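Local coordinates for protein Zgc:56074 (Danio rerio, PDB 3E9D) that probably hydrolyses fructose 2,6-bisphosphate to fructose 6-phosphate, and also fructose 1,6-bisphosphate, acting as a brake on glycolysis through a phosphohistidine intermediate, at residues 186-191 with 212-217; 23-28 with 121-126. All coordinates share one frame; numbering follows the deposited sequence.

Contact 1. Residues 186-191 with 212-217; sequences FIRISV and FSPCPN
Arg188 on helix 184-197 makes a surface helix-to-loop contact, in which its guanidinium holds the backbone oxygen of Phe212, the first residue to leave helical geometry after the short helix 208-211. The grip is side-on. Arg188 NE gives its hydrogen to Phe212 O at 2.9 Å, with an N-H...O angle of 152°. Arg188 NH2 bonds the same Phe212 O at 3.0 Å, less straight at 141°. The oxygen lies at the guanidinium edge, almost in its plane. Both donors are tilted from the plane of the carbonyl. One backbone oxygen thus holds two N-H groups, which fixes the rotation of the guanidinium. A positive group on the carbonyl just after a helix would probably also suit the polarity of that helix end.

The Arg188 chain is extended from CG to NE, with CG anti to the backbone N (chi1 -160°). This carries the charged end out along the loop. Pro214 lies beside it, and the two side chains point the same way. Pro214 N sits over one face of the Arg188 guanidinium, 3.6 Å above the plane and offset toward the rim. Pro214 CD is 3.8 Å from Arg188 NH2.

Phe212 also makes a cation-pi contact with Arg192, on the same helix as Arg188. Farther along the loop, Cys215 O bonds Arg10 NH1 and Asn217 ND2 bonds the backbone oxygen of the phosphohistidine residue His11. The contact thus ties helix 184-197 to the loop leading into strand 220-230, with Ile187 packing the helix on Ile8 and Arg10 of strand 2-10, and strand 233-246 against Cys215 and Pro216.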
loop_
_atom_site.group_PDB
_atom_site.type_symbol
_atom_site.label_atom_id
_atom_site.label_comp_id
_atom_site.label_asym_id
_atom_site.label_seq_id
_atom_site.Cartn_x
_atom_site.Cartn_y
_atom_site.Cartn_z
ATOM N N PHE A 186 7.871 -0.341 -2.973
ATOM C CA PHE A 186 6.911 0.743 -3.251
ATOM C C PHE A 186 6.118 1.196 -2.011
ATOM O O PHE A 186 5.990 2.406 -1.745
ATOM C CB PHE A 186 5.928 0.315 -4.338
ATOM C CG PHE A 186 4.966 1.394 -4.728
ATOM C CD1 PHE A 186 5.301 2.311 -5.722
ATOM C CD2 PHE A 186 3.710 1.491 -4.105
ATOM C CE1 PHE A 186 4.394 3.321 -6.103
ATOM C CE2 PHE A 186 2.815 2.496 -4.468
ATOM C CZ PHE A 186 3.156 3.410 -5.475
ATOM N N ILE A 187 5.574 0.232 -1.266
ATOM C CA ILE A 187 4.788 0.532 -0.082
ATOM C C ILE A 187 5.644 1.215 0.982
ATOM O O ILE A 187 5.191 2.157 1.625
ATOM C CB ILE A 187 4.063 -0.753 0.501
ATOM C CG1 ILE A 187 2.899 -1.182 -0.421
ATOM C CG2 ILE A 187 3.562 -0.509 1.912
ATOM C CD1 ILE A 187 2.450 -2.670 -0.228
ATOM N N ARG A 188 6.877 0.738 1.163
ATOM C CA ARG A 188 7.763 1.326 2.155
ATOM C C ARG A 188 8.028 2.783 1.834
ATOM O O ARG A 188 7.931 3.646 2.712
ATOM C CB ARG A 188 9.094 0.573 2.239
ATOM C CG ARG A 188 9.811 0.837 3.564
ATOM C CD ARG A 188 10.994 -0.120 3.732
ATOM N NE ARG A 188 11.593 0.026 5.059
ATOM C CZ ARG A 188 12.746 -0.532 5.426
ATOM N NH1 ARG A 188 13.428 -1.266 4.553
ATOM N NH2 ARG A 188 13.218 -0.347 6.660
ATOM N N ILE A 189 8.354 3.044 0.568
ATOM C CA ILE A 189 8.596 4.404 0.112
ATOM C C ILE A 189 7.337 5.268 0.282
ATOM O O ILE A 189 7.422 6.423 0.725
ATOM C CB ILE A 189 9.167 4.416 -1.337
ATOM C CG1 ILE A 189 10.598 3.840 -1.310
ATOM C CG2 ILE A 189 9.164 5.856 -1.928
ATOM C CD1 ILE A 189 11.118 3.308 -2.686
ATOM N N SER A 190 6.176 4.699 -0.050
ATOM C CA SER A 190 4.884 5.406 0.038
ATOM C C SER A 190 4.496 5.748 1.474
ATOM O O SER A 190 4.062 6.874 1.749
ATOM C CB SER A 190 3.776 4.569 -0.602
ATOM O OG SER A 190 4.069 4.347 -1.987
ATOM N N VAL A 191 4.657 4.782 2.383
ATOM C CA VAL A 191 4.406 5.022 3.799
ATOM C C VAL A 191 5.260 6.182 4.314
ATOM O O VAL A 191 4.748 7.070 5.019
ATOM C CB VAL A 191 4.622 3.730 4.656
ATOM C CG1 VAL A 191 4.676 4.049 6.128
ATOM C CG2 VAL A 191 3.492 2.714 4.387
ATOM N N PHE A 212 8.318 2.557 9.908
ATOM C CA PHE A 212 9.224 2.577 8.772
ATOM C C PHE A 212 9.833 1.202 8.404
ATOM O O PHE A 212 10.741 1.131 7.574
ATOM C CB PHE A 212 10.337 3.610 9.014
ATOM C CG PHE A 212 9.832 5.033 9.141
ATOM C CD1 PHE A 212 9.042 5.603 8.135
ATOM C CD2 PHE A 212 10.145 5.799 10.258
ATOM C CE1 PHE A 212 8.568 6.928 8.235
ATOM C CE2 PHE A 212 9.664 7.126 10.378
ATOM C CZ PHE A 212 8.891 7.694 9.362
ATOM N N SER A 213 9.315 0.124 8.997
ATOM C CA SER A 213 9.837 -1.233 8.751
ATOM C C SER A 213 9.456 -1.777 7.359
ATOM O O SER A 213 8.532 -1.254 6.717
ATOM C CB SER A 213 9.362 -2.187 9.867
ATOM O OG SER A 213 7.954 -2.324 9.829
ATOM N N PRO A 214 10.186 -2.808 6.865
ATOM C CA PRO A 214 9.781 -3.406 5.587
ATOM C C PRO A 214 8.465 -4.193 5.759
ATOM O O PRO A 214 8.232 -4.763 6.832
ATOM C CB PRO A 214 10.948 -4.332 5.221
ATOM C CG PRO A 214 11.711 -4.586 6.503
ATOM C CD PRO A 214 11.337 -3.495 7.498
ATOM N N CYS A 215 7.592 -4.174 4.756
ATOM C CA CYS A 215 6.294 -4.851 4.860
ATOM C C CYS A 215 6.410 -6.336 4.531
ATOM O O CYS A 215 6.995 -6.693 3.496
ATOM C CB CYS A 215 5.259 -4.218 3.933
ATOM S SG CYS A 215 3.563 -4.862 4.259
ATOM N N PRO A 216 5.857 -7.210 5.394
ATOM C CA PRO A 216 5.909 -8.646 5.043
ATOM C C PRO A 216 4.931 -8.950 3.928
ATOM O O PRO A 216 4.083 -8.115 3.616
ATOM C CB PRO A 216 5.477 -9.358 6.331
ATOM C CG PRO A 216 4.697 -8.319 7.108
ATOM C CD PRO A 216 5.266 -6.968 6.723
ATOM N N ASN A 217 5.051 -10.131 3.326
ATOM C CA ASN A 217 4.066 -10.588 2.345
ATOM C C ASN A 217 2.661 -10.600 2.971
ATOM O O ASN A 217 2.451 -11.206 4.032
ATOM C CB ASN A 217 4.424 -11.990 1.850
ATOM C CG ASN A 217 5.591 -11.997 0.895
ATOM O OD1 ASN A 217 6.627 -12.572 1.198
ATOM N ND2 ASN A 217 5.423 -11.393 -0.278
#

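Contact 2. Residues 23-28 with 121-126; sequences QGQGID and GGETLE
Gln25 and Glu123 meet at the surface of a histidine phosphatase fold, where the loop between helices 15-18 and 33-45 faces the residues leading into helix 125-146. Gln25 sets out from its backbone toward residues 121-126. From CB the chain runs to CG, which lies beside the backbone N (chi1 -50°), and then straight on. CB and CG themselves serve as the arm that brings the amide across. Gln25 CD comes to 4.1 Å from Glu123 OE1. Beyond it the amide divides. The nitrogen NE2 goes farther and is the atom that reaches the carboxylate, while the amide oxygen of Gln25 is turned away from it. The stronger polar partner of the Gln25 amide is Glu89, the inferred proton donor/acceptor, so the meeting lies beside the active site.

Glu123 is held from elsewhere. Its OE1 accepts from Gly91 N, and its OE2 forms a salt bridge with Arg131 NE on helix 125-146, the helix whose N-cap is the next residue, Thr124. The carboxylate therefore has a partner on each oxygen apart from Gln25. With an alanine here in place of Glu123, Arg131 would probably lose this carboxylate and Gly91 N this side-chain acceptor, and a gap would open beside the Gln25 amide.

The two side chains cross at about a right angle, and their amide and carboxylate planes are 87° apart. The approach is close but polar only in a loose sense, because the angle is too poor for a hydrogen bond: Gln25 NE2 stands 2.8 Å from Glu123 OE1.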
loop_
_atom_site.group_PDB
_atom_site.type_symbol
_atom_site.label_atom_id
_atom_site.label_comp_id
_atom_site.label_asym_id
_atom_site.label_seq_id
_atom_site.Cartn_x
_atom_site.Cartn_y
_atom_site.Cartn_z
ATOM N N GLN A 23 12.809 -8.840 -6.932
ATOM C CA GLN A 23 11.656 -8.912 -7.829
ATOM C C GLN A 23 11.077 -7.525 -8.122
ATOM O O GLN A 23 10.483 -6.904 -7.245
ATOM C CB GLN A 23 10.590 -9.825 -7.214
ATOM C CG GLN A 23 9.804 -10.624 -8.248
ATOM C CD GLN A 23 8.790 -11.563 -7.615
ATOM O OE1 GLN A 23 8.075 -12.244 -8.318
ATOM N NE2 GLN A 23 8.694 -11.557 -6.304
ATOM N N GLY A 24 11.241 -7.039 -9.347
ATOM C CA GLY A 24 10.833 -5.675 -9.687
ATOM C C GLY A 24 9.705 -5.642 -10.697
ATOM O O GLY A 24 8.656 -6.231 -10.479
ATOM N N GLN A 25 9.926 -4.958 -11.812
ATOM C CA GLN A 25 8.869 -4.742 -12.804
ATOM C C GLN A 25 8.951 -5.687 -13.978
ATOM O O GLN A 25 7.995 -5.778 -14.753
ATOM C CB GLN A 25 8.918 -3.304 -13.343
ATOM C CG GLN A 25 8.980 -2.252 -12.278
ATOM C CD GLN A 25 8.971 -0.830 -12.831
ATOM O OE1 GLN A 25 8.743 -0.619 -14.014
ATOM N NE2 GLN A 25 9.192 0.146 -11.961
ATOM N N GLY A 26 10.078 -6.379 -14.126
ATOM C CA GLY A 26 10.353 -7.157 -15.330
ATOM C C GLY A 26 10.067 -8.640 -15.256
ATOM O O GLY A 26 9.697 -9.255 -16.256
ATOM N N ILE A 27 10.208 -9.225 -14.072
ATOM C CA ILE A 27 9.920 -10.632 -13.920
ATOM C C ILE A 27 8.532 -10.811 -13.285
ATOM O O ILE A 27 8.332 -10.526 -12.102
ATOM C CB ILE A 27 11.043 -11.324 -13.126
ATOM C CG1 ILE A 27 12.393 -11.000 -13.785
ATOM C CG2 ILE A 27 10.825 -12.829 -13.126
ATOM C CD1 ILE A 27 13.595 -11.285 -12.921
ATOM N N ASP A 28 7.569 -11.277 -14.075
ATOM C CA ASP A 28 6.170 -11.253 -13.655
ATOM C C ASP A 28 5.717 -12.612 -13.075
ATOM O O ASP A 28 4.764 -13.216 -13.537
ATOM C CB ASP A 28 5.282 -10.805 -14.830
ATOM C CG ASP A 28 3.910 -10.282 -14.388
ATOM O OD1 ASP A 28 3.669 -10.059 -13.184
ATOM O OD2 ASP A 28 3.061 -10.070 -15.266
ATOM N N GLY A 121 19.525 0.745 -15.136
ATOM C CA GLY A 121 18.162 0.389 -15.500
ATOM C C GLY A 121 17.136 0.481 -14.384
ATOM O O GLY A 121 15.966 0.233 -14.622
ATOM N N GLY A 122 17.556 0.812 -13.166
ATOM C CA GLY A 122 16.649 0.771 -12.022
ATOM C C GLY A 122 16.013 2.132 -11.796
ATOM O O GLY A 122 16.357 3.094 -12.470
ATOM N N GLU A 123 15.077 2.196 -10.856
ATOM C CA GLU A 123 14.412 3.437 -10.479
ATOM C C GLU A 123 15.033 3.990 -9.207
ATOM O O GLU A 123 15.312 3.239 -8.277
ATOM C CB GLU A 123 12.949 3.178 -10.160
ATOM C CG GLU A 123 11.979 3.326 -11.298
ATOM C CD GLU A 123 10.534 3.126 -10.813
ATOM O OE1 GLU A 123 10.220 2.045 -10.257
ATOM O OE2 GLU A 123 9.727 4.067 -10.992
ATOM N N THR A 124 15.211 5.298 -9.140
ATOM C CA THR A 124 15.658 5.913 -7.885
ATOM C C THR A 124 14.481 5.994 -6.897
ATOM O O THR A 124 13.311 5.808 -7.278
ATOM C CB THR A 124 16.197 7.319 -8.098
ATOM O OG1 THR A 124 15.110 8.162 -8.497
ATOM C CG2 THR A 124 17.315 7.330 -9.194
ATOM N N LEU A 125 14.796 6.257 -5.633
ATOM C CA LEU A 125 13.755 6.439 -4.635
ATOM C C LEU A 125 12.801 7.577 -5.004
ATOM O O LEU A 125 11.602 7.424 -4.857
ATOM C CB LEU A 125 14.354 6.672 -3.242
ATOM C CG LEU A 125 13.347 6.613 -2.092
ATOM C CD1 LEU A 125 13.983 5.977 -0.850
ATOM C CD2 LEU A 125 12.778 8.011 -1.775
ATOM N N GLU A 126 13.321 8.704 -5.484
ATOM C CA GLU A 126 12.453 9.835 -5.866
ATOM C C GLU A 126 11.509 9.505 -7.024
ATOM O O GLU A 126 10.381 9.995 -7.058
ATOM C CB GLU A 126 13.268 11.092 -6.204
ATOM C CG GLU A 126 13.711 11.902 -4.977
ATOM C CD GLU A 126 12.552 12.282 -4.044
ATOM O OE1 GLU A 126 11.617 12.995 -4.480
ATOM O OE2 GLU A 126 12.578 11.862 -2.865
#

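Contact 2 closes before contact 1 opens, so the two follow each other along the chain. Their centres are 15 Å apart. Both lie at the surface, the centre of contact 2 about 17 Å from the chain centre and that of contact 1 about 8 Å. Helices 125-146 and 184-197 join them: Ile189 CG1 of contact 1 packs on Leu125 CG of contact 2 at 4.0 Å. Outside the segments, Glu89 and Arg131 each touch both contacts. Both contacts thus border the active site from different parts of the chain, Gln25 about 5 Å and Arg188 about 8 Å from Glu89, side chain to side chain.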